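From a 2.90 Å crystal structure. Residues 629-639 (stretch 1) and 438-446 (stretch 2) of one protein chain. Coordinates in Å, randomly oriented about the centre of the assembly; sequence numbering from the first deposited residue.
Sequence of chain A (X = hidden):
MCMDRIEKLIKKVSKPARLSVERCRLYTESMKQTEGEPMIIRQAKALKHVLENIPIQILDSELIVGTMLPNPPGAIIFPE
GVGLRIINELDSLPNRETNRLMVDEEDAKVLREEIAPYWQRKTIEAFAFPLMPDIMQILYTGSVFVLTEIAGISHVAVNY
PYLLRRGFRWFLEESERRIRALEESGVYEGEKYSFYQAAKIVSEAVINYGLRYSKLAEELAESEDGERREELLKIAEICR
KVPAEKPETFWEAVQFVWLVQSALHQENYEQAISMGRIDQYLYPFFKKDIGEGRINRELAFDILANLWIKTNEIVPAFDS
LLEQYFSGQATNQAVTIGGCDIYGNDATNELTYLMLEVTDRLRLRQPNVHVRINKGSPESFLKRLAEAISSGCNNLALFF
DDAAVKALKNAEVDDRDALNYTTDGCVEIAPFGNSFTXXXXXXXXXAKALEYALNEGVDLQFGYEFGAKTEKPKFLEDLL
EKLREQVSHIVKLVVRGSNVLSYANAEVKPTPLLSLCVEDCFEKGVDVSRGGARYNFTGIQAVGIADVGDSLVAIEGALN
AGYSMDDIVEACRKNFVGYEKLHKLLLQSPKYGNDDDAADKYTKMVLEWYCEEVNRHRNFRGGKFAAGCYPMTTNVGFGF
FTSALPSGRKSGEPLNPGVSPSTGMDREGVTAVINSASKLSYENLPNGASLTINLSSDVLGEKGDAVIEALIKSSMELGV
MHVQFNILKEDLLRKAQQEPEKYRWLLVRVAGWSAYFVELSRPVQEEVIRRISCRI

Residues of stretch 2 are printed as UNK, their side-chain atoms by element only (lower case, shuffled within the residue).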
# COMPACT_ATOMS: atom_id res chain seq x y z
N CYS A 629 -21.67 -23.08 -13.49
CA CYS A 629 -22.56 -23.62 -14.52
C CYS A 629 -23.85 -24.20 -13.98
O CYS A 629 -23.95 -25.41 -13.77
CB CYS A 629 -21.86 -24.68 -15.35
SG CYS A 629 -22.71 -24.94 -16.91
N TYR A 630 -24.85 -23.35 -13.78
CA TYR A 630 -26.12 -23.83 -13.31
C TYR A 630 -27.18 -22.90 -13.83
O TYR A 630 -26.90 -21.72 -14.03
CB TYR A 630 -26.15 -23.98 -11.77
CG TYR A 630 -26.05 -22.71 -10.97
CD1 TYR A 630 -27.18 -21.95 -10.67
CD2 TYR A 630 -24.83 -22.30 -10.48
CE1 TYR A 630 -27.08 -20.80 -9.94
CE2 TYR A 630 -24.72 -21.16 -9.73
CZ TYR A 630 -25.84 -20.40 -9.48
OH TYR A 630 -25.71 -19.26 -8.74
N PRO A 631 -28.39 -23.41 -14.09
CA PRO A 631 -29.33 -22.61 -14.85
C PRO A 631 -30.38 -21.78 -14.13
O PRO A 631 -30.89 -20.85 -14.74
CB PRO A 631 -30.06 -23.66 -15.67
CG PRO A 631 -30.07 -24.85 -14.81
CD PRO A 631 -28.93 -24.76 -13.85
N MET A 632 -30.73 -22.11 -12.88
CA MET A 632 -32.06 -21.81 -12.31
C MET A 632 -33.11 -22.32 -13.29
O MET A 632 -33.02 -23.47 -13.71
CB MET A 632 -32.28 -20.33 -11.96
CG MET A 632 -31.31 -19.76 -10.92
SD MET A 632 -31.06 -20.80 -9.47
CE MET A 632 -32.68 -20.78 -8.71
N THR A 633 -34.08 -21.51 -13.68
CA THR A 633 -34.87 -21.90 -14.85
C THR A 633 -34.64 -20.95 -16.01
O THR A 633 -35.50 -20.81 -16.87
CB THR A 633 -36.41 -22.11 -14.59
OG1 THR A 633 -37.06 -20.86 -14.34
CG2 THR A 633 -36.67 -23.05 -13.43
N THR A 634 -33.48 -20.29 -16.04
CA THR A 634 -33.16 -19.37 -17.13
C THR A 634 -32.80 -20.10 -18.40
O THR A 634 -32.76 -19.49 -19.46
CB THR A 634 -31.99 -18.40 -16.82
OG1 THR A 634 -30.75 -19.12 -16.85
CG2 THR A 634 -32.16 -17.70 -15.48
N ASN A 635 -32.53 -21.40 -18.32
CA ASN A 635 -32.33 -22.19 -19.53
C ASN A 635 -33.61 -22.23 -20.34
O ASN A 635 -33.57 -22.24 -21.57
CB ASN A 635 -31.86 -23.60 -19.23
CG ASN A 635 -32.92 -24.44 -18.60
OD1 ASN A 635 -33.57 -24.01 -17.65
ND2 ASN A 635 -33.11 -25.64 -19.11
N VAL A 636 -34.74 -22.22 -19.63
CA VAL A 636 -36.05 -22.12 -20.26
C VAL A 636 -36.27 -20.69 -20.76
O VAL A 636 -36.62 -20.48 -21.93
CB VAL A 636 -37.18 -22.53 -19.29
CG1 VAL A 636 -38.56 -22.34 -19.95
CG2 VAL A 636 -36.97 -23.97 -18.84
N GLY A 637 -36.03 -19.72 -19.89
CA GLY A 637 -36.31 -18.33 -20.21
C GLY A 637 -35.52 -17.84 -21.41
O GLY A 637 -36.09 -17.20 -22.30
N PHE A 638 -34.22 -18.17 -21.43
CA PHE A 638 -33.33 -17.77 -22.52
C PHE A 638 -33.73 -18.49 -23.77
O PHE A 638 -33.64 -17.93 -24.86
CB PHE A 638 -31.87 -18.13 -22.23
CG PHE A 638 -31.20 -17.23 -21.25
CD1 PHE A 638 -30.22 -17.73 -20.40
CD2 PHE A 638 -31.53 -15.89 -21.16
CE1 PHE A 638 -29.59 -16.93 -19.51
CE2 PHE A 638 -30.91 -15.07 -20.26
CZ PHE A 638 -29.94 -15.59 -19.43
N GLY A 639 -34.14 -19.75 -23.59
CA GLY A 639 -34.65 -20.59 -24.67
C GLY A 639 -35.71 -19.92 -25.51
O GLY A 639 -35.55 -19.84 -26.73
N UNK A 438 -20.95 -13.37 -4.10
CA UNK A 438 -22.11 -12.96 -4.95
C UNK A 438 -22.45 -14.06 -5.91
O UNK A 438 -22.25 -13.94 -7.12
c UNK A 438 -21.84 -11.65 -5.70
o UNK A 438 -23.07 -11.09 -6.15
N UNK A 439 -22.92 -15.17 -5.36
CA UNK A 439 -22.73 -16.41 -6.03
C UNK A 439 -23.68 -16.61 -7.21
O UNK A 439 -23.45 -17.46 -8.05
o UNK A 439 -24.19 -17.79 -4.74
c UNK A 439 -22.83 -17.55 -5.05
N UNK A 440 -24.73 -15.80 -7.31
CA UNK A 440 -25.55 -15.81 -8.51
C UNK A 440 -25.65 -14.41 -9.06
O UNK A 440 -26.73 -13.87 -9.14
o UNK A 440 -28.84 -17.13 -9.50
c UNK A 440 -26.95 -16.34 -8.25
o UNK A 440 -26.91 -17.09 -10.51
c UNK A 440 -27.61 -16.89 -9.51
N UNK A 441 -24.51 -13.83 -9.43
CA UNK A 441 -24.51 -12.43 -9.78
C UNK A 441 -24.99 -12.22 -11.20
O UNK A 441 -25.61 -11.19 -11.51
c UNK A 441 -23.16 -11.85 -9.59
N UNK A 442 -24.69 -13.19 -12.06
CA UNK A 442 -25.26 -13.25 -13.40
C UNK A 442 -25.42 -14.66 -13.90
O UNK A 442 -24.81 -15.60 -13.39
c UNK A 442 -24.44 -12.45 -14.39
N UNK A 443 -26.27 -14.78 -14.91
CA UNK A 443 -26.46 -16.02 -15.69
C UNK A 443 -26.31 -15.64 -17.16
O UNK A 443 -26.91 -14.68 -17.62
c UNK A 443 -28.26 -18.56 -13.83
c UNK A 443 -29.22 -16.28 -13.28
c UNK A 443 -27.85 -16.61 -15.40
c UNK A 443 -28.08 -17.05 -13.94
N UNK A 444 -25.49 -16.37 -17.90
CA UNK A 444 -25.20 -15.99 -19.28
C UNK A 444 -25.65 -17.03 -20.30
O UNK A 444 -25.32 -18.21 -20.19
c UNK A 444 -21.81 -14.45 -18.45
c UNK A 444 -23.35 -15.58 -20.93
c UNK A 444 -23.71 -15.74 -19.46
c UNK A 444 -23.29 -14.51 -18.67
N UNK A 445 -26.41 -16.58 -21.29
CA UNK A 445 -26.83 -17.41 -22.40
C UNK A 445 -25.70 -17.57 -23.38
O UNK A 445 -25.53 -16.72 -24.25
c UNK A 445 -28.62 -17.62 -24.18
n UNK A 445 -29.57 -17.05 -24.93
c UNK A 445 -28.01 -16.75 -23.12
o UNK A 445 -28.25 -18.79 -24.33
N UNK A 446 -24.95 -18.66 -23.27
CA UNK A 446 -23.81 -18.85 -24.16
C UNK A 446 -24.25 -19.35 -25.54
O UNK A 446 -23.48 -19.30 -26.49
c UNK A 446 -22.61 -19.48 -22.08
c UNK A 446 -22.72 -19.75 -23.55
c UNK A 446 -23.02 -21.23 -23.81

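Position 438 carries one carbon and then one oxygen, a hydroxymethyl group, and nothing of stretch 1 lies within its reach. It is serine, S438, and its hydroxyl is hydrogen-bonded elsewhere in the structure.

Position 439 repeats the pattern, one carbon and one oxygen, with CA-to-CB set sideways to stretch 1. Its useful atom here belongs to the backbone: the Y630 OH stands 3.0 Å from the O of 439, which lies at the edge of the tyrosine ring, near its plane. This too is serine, S439.

Position 440 has two side-chain carbons, the second bearing two oxygens, and CA-to-CB points toward stretch 1. One oxygen comes to 3.0 Å from the Y630 OH and the other to 3.9 Å from M632 CG. Two oxygens on one carbon, with no further atoms, make a carboxylate on a short stem: aspartate, D440. Y630 OH therefore has two acceptors in reach, S439 O and D440 OD1, and which one takes its proton is left open by the geometry. Both carboxylate oxygens are hydrogen-bonded elsewhere in the structure, so D440 is not buried without polar partners.

Position 441 shows a single carbon directed away from stretch 1, and position 442, where the strand begins, shows another single carbon beyond reach. Both are alanine, A441 and A442, and neither touches stretch 1.

Position 443 has four carbons, forked at the second, and its CA-to-CB bond points toward stretch 1. One fork carbon lies 3.4 Å from Y630 O and 3.6 Å from P631 O, while the other meets T634 CG2 at 3.9 Å. That fork identifies leucine, L443. The leucine thus sits against the turn from P631 to T634, a type II' turn closed by T634 N to P631 O at 3.0 Å and reinforced by T634 OG1 to P631 O at 2.7 Å.

Position 444 also has four carbons, but forked at the first, with one arm two carbons long. Its CA-to-CB bond points away, in keeping with the alternation of a strand, and its backbone C lies 4.0 Å from F638 CE1. It is isoleucine, I444.

Position 445 carries two carbons, the second bearing one oxygen and one nitrogen, and its CA-to-CB bond points toward stretch 1. Its CB lies 3.8 Å from the centroid of the F638 ring, 18° off the normal, a CH-pi contact over one face. It is asparagine, N445. The amide is used outside this contact: its oxygen caps a backbone N just past the stretch, and its nitrogen is hydrogen-bonded elsewhere in the structure.

Position 446 has one carbon carrying two more, out of reach: valine, V446.

The rule is alternation joined to a well-held loop. Along the strand, L443 and N445 face stretch 1 while I444 turns away. L443 packs against the turn; N445 offers CB to the face of F638, whose CZ reaches L443 O at 3.6 Å at the ring edge. Ahead of the strand, Y630 brings its hydroxyl to the loop. Apolar packing against the turn and the F638 ring is joined by one tyrosine hydroxyl that lies within reach of two acceptors.

Stretch 2 438-446: SSDAALINV
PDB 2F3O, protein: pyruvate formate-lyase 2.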